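Local coordinates for oxysterol-binding protein homolog 3 (Saccharomyces cerevisiae, PDB 4IC4) that carries lipids between membranes through the cytosol, its OSBP-related domain binding phosphatidylinositol 4-phosphate as part of phosphoinositide-coupled lipid transport, at residues A[119-131]-A[140-152]. Numbering follows the deposited sequence.
Sequences PFNPLLAETFELI and ISEKVSHRPPVFA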
loop_
_atom_site.group_PDB
_atom_site.type_symbol
_atom_site.label_atom_id
_atom_site.label_comp_id
_atom_site.label_asym_id
_atom_site.label_seq_id
_atom_site.Cartn_x
_atom_site.Cartn_y
_atom_site.Cartn_z
ATOM N N PRO A 119 9.171 -1.554 4.341
ATOM C CA PRO A 119 9.348 -0.153 3.945
ATOM C C PRO A 119 9.793 0.710 5.120
ATOM O O PRO A 119 9.667 0.314 6.278
ATOM C CB PRO A 119 7.954 0.255 3.465
ATOM C CG PRO A 119 7.336 -1.044 3.029
ATOM C CD PRO A 119 7.787 -1.998 4.109
ATOM N N PHE A 120 10.331 1.886 4.813
ATOM C CA PHE A 120 10.740 2.829 5.849
ATOM C C PHE A 120 9.483 3.360 6.529
ATOM O O PHE A 120 8.457 3.577 5.871
ATOM C CB PHE A 120 11.452 4.033 5.240
ATOM C CG PHE A 120 12.882 3.788 4.861
ATOM C CD1 PHE A 120 13.909 4.414 5.561
ATOM C CD2 PHE A 120 13.202 2.990 3.771
ATOM C CE1 PHE A 120 15.236 4.254 5.176
ATOM C CE2 PHE A 120 14.526 2.823 3.377
ATOM C CZ PHE A 120 15.546 3.461 4.081
ATOM N N ASN A 121 9.556 3.577 7.838
ATOM C CA ASN A 121 8.426 4.145 8.563
ATOM C C ASN A 121 8.380 5.629 8.208
ATOM O O ASN A 121 9.365 6.345 8.369
ATOM C CB ASN A 121 8.620 4.008 10.075
ATOM C CG ASN A 121 8.580 2.573 10.538
ATOM O OD1 ASN A 121 7.618 1.855 10.281
ATOM N ND2 ASN A 121 9.628 2.146 11.235
ATOM N N PRO A 122 7.238 6.111 7.705
ATOM C CA PRO A 122 7.178 7.533 7.365
ATOM C C PRO A 122 7.252 8.381 8.631
ATOM O O PRO A 122 6.995 7.901 9.733
ATOM C CB PRO A 122 5.818 7.673 6.686
ATOM C CG PRO A 122 5.528 6.293 6.172
ATOM C CD PRO A 122 6.011 5.412 7.291
ATOM N N LEU A 123 7.612 9.644 8.463
ATOM C CA LEU A 123 7.665 10.560 9.586
ATOM C C LEU A 123 6.268 11.159 9.720
ATOM O O LEU A 123 5.508 11.189 8.755
ATOM C CB LEU A 123 8.658 11.687 9.305
ATOM C CG LEU A 123 10.095 11.246 9.036
ATOM C CD1 LEU A 123 10.924 12.452 8.615
ATOM C CD2 LEU A 123 10.675 10.590 10.286
ATOM N N LEU A 124 5.910 11.605 10.916
ATOM C CA LEU A 124 4.620 12.247 11.079
ATOM C C LEU A 124 4.626 13.455 10.129
ATOM O O LEU A 124 5.600 14.208 10.076
ATOM C CB LEU A 124 4.434 12.712 12.523
ATOM C CG LEU A 124 3.166 13.509 12.828
ATOM C CD1 LEU A 124 1.925 12.673 12.553
ATOM C CD2 LEU A 124 3.202 13.928 14.289
ATOM N N ALA A 125 3.545 13.614 9.374
ATOM C CA ALA A 125 3.383 14.715 8.425
ATOM C C ALA A 125 4.093 14.483 7.096
ATOM O O ALA A 125 4.062 15.340 6.214
ATOM C CB ALA A 125 3.830 16.040 9.049
ATOM N N GLU A 126 4.752 13.337 6.958
ATOM C CA GLU A 126 5.382 13.005 5.688
ATOM C C GLU A 126 4.208 12.761 4.731
ATOM O O GLU A 126 3.138 12.305 5.144
ATOM C CB GLU A 126 6.229 11.733 5.822
ATOM C CG GLU A 126 6.862 11.247 4.519
ATOM C CD GLU A 126 7.851 10.112 4.737
ATOM O OE1 GLU A 126 8.052 9.300 3.808
ATOM O OE2 GLU A 126 8.437 10.033 5.838
ATOM N N THR A 127 4.412 13.057 3.455
ATOM C CA THR A 127 3.364 12.874 2.464
ATOM C C THR A 127 3.887 12.107 1.263
ATOM O O THR A 127 5.091 11.903 1.111
ATOM C CB THR A 127 2.842 14.236 1.954
ATOM O OG1 THR A 127 3.941 15.008 1.448
ATOM C CG2 THR A 127 2.153 15.000 3.069
ATOM N N PHE A 128 2.971 11.646 0.430
ATOM C CA PHE A 128 3.358 10.986 -0.799
ATOM C C PHE A 128 2.251 11.182 -1.806
ATOM O O PHE A 128 1.118 10.762 -1.591
ATOM C CB PHE A 128 3.615 9.490 -0.624
ATOM C CG PHE A 128 3.940 8.790 -1.914
ATOM C CD1 PHE A 128 5.086 9.124 -2.633
ATOM C CD2 PHE A 128 3.079 7.828 -2.436
ATOM C CE1 PHE A 128 5.370 8.513 -3.856
ATOM C CE2 PHE A 128 3.352 7.209 -3.658
ATOM C CZ PHE A 128 4.502 7.552 -4.373
ATOM N N GLU A 129 2.576 11.858 -2.898
ATOM C CA GLU A 129 1.606 12.071 -3.953
ATOM C C GLU A 129 1.951 11.117 -5.085
ATOM O O GLU A 129 3.106 10.708 -5.238
ATOM C CB GLU A 129 1.668 13.504 -4.488
ATOM C CG GLU A 129 2.964 13.832 -5.234
ATOM C CD GLU A 129 2.833 15.044 -6.147
ATOM O OE1 GLU A 129 3.112 14.902 -7.353
ATOM O OE2 GLU A 129 2.462 16.132 -5.666
ATOM N N LEU A 130 0.946 10.760 -5.870
ATOM C CA LEU A 130 1.156 9.885 -7.010
ATOM C C LEU A 130 0.149 10.222 -8.091
ATOM O O LEU A 130 -1.045 9.940 -7.965
ATOM C CB LEU A 130 1.022 8.410 -6.612
ATOM C CG LEU A 130 1.233 7.427 -7.773
ATOM C CD1 LEU A 130 2.648 7.559 -8.332
ATOM C CD2 LEU A 130 0.979 6.013 -7.291
ATOM N N ILE A 131 0.643 10.855 -9.149
ATOM C CA ILE A 131 -0.186 11.226 -10.280
ATOM C C ILE A 131 0.120 10.259 -11.415
ATOM O O ILE A 131 1.260 10.178 -11.880
ATOM C CB ILE A 131 0.130 12.655 -10.762
ATOM C CG1 ILE A 131 -0.212 13.665 -9.663
ATOM C CG2 ILE A 131 -0.655 12.957 -12.033
ATOM C CD1 ILE A 131 0.225 15.084 -9.978
ATOM N N ILE A 140 -3.096 11.248 -3.049
ATOM C CA ILE A 140 -2.330 11.995 -2.065
ATOM C C ILE A 140 -2.463 11.221 -0.753
ATOM O O ILE A 140 -3.520 10.665 -0.451
ATOM C CB ILE A 140 -2.823 13.457 -1.882
ATOM C CG1 ILE A 140 -1.962 14.153 -0.821
ATOM C CG2 ILE A 140 -4.282 13.489 -1.460
ATOM C CD1 ILE A 140 -0.481 14.202 -1.153
ATOM N N SER A 141 -1.374 11.148 0.002
ATOM C CA SER A 141 -1.377 10.445 1.274
ATOM C C SER A 141 -0.527 11.208 2.282
ATOM O O SER A 141 0.365 11.974 1.908
ATOM C CB SER A 141 -0.843 9.020 1.100
ATOM O OG SER A 141 0.504 9.000 0.656
ATOM N N GLU A 142 -0.806 10.989 3.560
ATOM C CA GLU A 142 -0.086 11.670 4.624
ATOM C C GLU A 142 -0.115 10.837 5.900
ATOM O O GLU A 142 -1.106 10.165 6.187
ATOM C CB GLU A 142 -0.744 13.039 4.870
ATOM C CG GLU A 142 -0.111 13.889 5.961
ATOM C CD GLU A 142 -0.646 15.323 5.991
ATOM O OE1 GLU A 142 -1.833 15.540 5.666
ATOM O OE2 GLU A 142 0.124 16.238 6.356
ATOM N N LYS A 143 0.982 10.844 6.650
ATOM C CA LYS A 143 0.984 10.136 7.925
ATOM C C LYS A 143 0.357 11.147 8.879
ATOM O O LYS A 143 0.940 12.203 9.139
ATOM C CB LYS A 143 2.399 9.793 8.381
ATOM C CG LYS A 143 2.406 9.045 9.707
ATOM C CD LYS A 143 3.794 8.597 10.090
ATOM C CE LYS A 143 3.774 7.845 11.411
ATOM N NZ LYS A 143 5.132 7.356 11.778
ATOM N N VAL A 144 -0.832 10.832 9.389
ATOM C CA VAL A 144 -1.557 11.755 10.262
ATOM C C VAL A 144 -1.414 11.533 11.768
ATOM O O VAL A 144 -1.822 12.383 12.566
ATOM C CB VAL A 144 -3.061 11.775 9.892
ATOM C CG1 VAL A 144 -3.228 12.225 8.442
ATOM C CG2 VAL A 144 -3.673 10.390 10.083
ATOM N N SER A 145 -0.838 10.399 12.150
ATOM C CA SER A 145 -0.602 10.078 13.558
ATOM C C SER A 145 0.648 9.205 13.662
ATOM O O SER A 145 0.898 8.377 12.786
ATOM C CB SER A 145 -1.794 9.333 14.144
ATOM O OG SER A 145 -1.532 8.971 15.490
ATOM N N HIS A 146 1.433 9.389 14.724
ATOM C CA HIS A 146 2.659 8.611 14.901
ATOM C C HIS A 146 2.496 7.458 15.888
ATOM O O HIS A 146 3.031 6.373 15.674
ATOM C CB HIS A 146 3.808 9.506 15.376
ATOM C CG HIS A 146 5.130 8.802 15.436
ATOM N ND1 HIS A 146 5.931 8.812 16.558
ATOM C CD2 HIS A 146 5.789 8.066 14.510
ATOM C CE1 HIS A 146 7.027 8.111 16.320
ATOM N NE2 HIS A 146 6.964 7.647 15.085
ATOM N N ARG A 147 1.770 7.706 16.973
ATOM C CA ARG A 147 1.533 6.693 17.997
ATOM C C ARG A 147 0.047 6.674 18.343
ATOM O O ARG A 147 -0.436 7.523 19.093
ATOM C CB ARG A 147 2.350 7.005 19.259
ATOM C CG ARG A 147 3.863 6.893 19.086
ATOM C CD ARG A 147 4.320 5.442 19.084
ATOM N NE ARG A 147 4.165 4.815 20.394
ATOM C CZ ARG A 147 4.964 5.036 21.435
ATOM N NH1 ARG A 147 5.988 5.870 21.326
ATOM N NH2 ARG A 147 4.733 4.427 22.592
ATOM N N PRO A 148 -0.705 5.716 17.778
ATOM C CA PRO A 148 -0.237 4.678 16.853
ATOM C C PRO A 148 -0.120 5.248 15.441
ATOM O O PRO A 148 -0.675 6.302 15.148
ATOM C CB PRO A 148 -1.331 3.628 16.954
ATOM C CG PRO A 148 -2.552 4.473 17.076
ATOM C CD PRO A 148 -2.135 5.528 18.083
ATOM N N PRO A 149 0.603 4.555 14.551
ATOM C CA PRO A 149 0.738 5.066 13.185
ATOM C C PRO A 149 -0.584 5.025 12.430
ATOM O O PRO A 149 -1.275 4.006 12.423
ATOM C CB PRO A 149 1.771 4.133 12.571
ATOM C CG PRO A 149 1.479 2.832 13.261
ATOM C CD PRO A 149 1.315 3.273 14.703
ATOM N N VAL A 150 -0.937 6.143 11.807
ATOM C CA VAL A 150 -2.162 6.224 11.027
ATOM C C VAL A 150 -1.823 6.936 9.729
ATOM O O VAL A 150 -1.219 8.010 9.736
ATOM C CB VAL A 150 -3.273 7.015 11.758
ATOM C CG1 VAL A 150 -4.520 7.086 10.885
ATOM C CG2 VAL A 150 -3.611 6.340 13.081
ATOM N N PHE A 151 -2.207 6.321 8.617
ATOM C CA PHE A 151 -1.946 6.878 7.298
ATOM C C PHE A 151 -3.266 7.137 6.582
ATOM O O PHE A 151 -4.166 6.289 6.584
ATOM C CB PHE A 151 -1.088 5.900 6.493
ATOM C CG PHE A 151 0.151 5.455 7.212
ATOM C CD1 PHE A 151 1.249 6.303 7.327
ATOM C CD2 PHE A 151 0.215 4.195 7.797
ATOM C CE1 PHE A 151 2.397 5.902 8.017
ATOM C CE2 PHE A 151 1.361 3.782 8.490
ATOM C CZ PHE A 151 2.453 4.640 8.599
ATOM N N ALA A 152 -3.386 8.312 5.973
ATOM C CA ALA A 152 -4.604 8.680 5.259
ATOM C C ALA A 152 -4.331 8.764 3.769
ATOM O O ALA A 152 -3.297 9.294 3.349
ATOM C CB ALA A 152 -5.131 10.013 5.778
HETATM O O HOH W 1 2.441 17.470 5.795
#
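The Phe128 ring has the hydroxyl of Ser141 at its edge, near the ring plane, and the Phe151 ring meets Pro122 obliquely, with CE1 of Phe151 3.7 Å from CG of Pro122, the two side chains crossing at about a right angle. Phe128 and Ser141 belong to the antiparallel beta hairpin of strands 127-132 and 137-145 in the beta barrel of the OSBP-related domain, whereas Pro122 and Phe151 join the loop before it to strand 150-157, the next strand along; the axes of 127-131 and 140-145 run at 169°. Phe128 and Ser141 form a hydrogen-bonded pair, Phe128 N donating to Ser141 O at 3.0 Å. Two donors of Ser141 converge on Phe128 O: the backbone N weakly, and OG at 2.9 Å, in the carbonyl plane, on a lone pair. The serine torsion (chi1 62°) sets OG between backbone N and carbonyl carbon, from where it reaches across the strand gap. On the opposite face Thr127 and Glu142 lie side by side, Thr127 CG2 being 3.8 Å from Glu142 CG. The Glu142 carboxylate is held by the backbone N atoms of Lys362 and Tyr363, and a water bridges Glu142 OE2 to Ala125 O. Pairing continues into the type II turn from Leu123 to Glu126: Lys143 N donates to Glu126 O at 3.0 Å, and Ala125 N to Lys143 O. The turn is further tied by Leu123 N, which meets Glu126 OE2 from above the carboxylate plane; that oxygen also forms a salt bridge with Arg324, while OE1 is hydrogen-bonded to Ser321 OG. Within the turn, Leu124 CD1 packs on the backbone of Lys143 to Ser145, 3.6 Å from Ser145 N, just ahead of His146 and Arg147, which bind phosphatidylinositol 4-phosphate. A classic beta bulge sets Val144 and Ser145 against the single Val150 of the adjoining strand. The fully extended Lys143 chain runs alongside the 122-124 backbone, its CD lying 3.4 Å from Leu123 O.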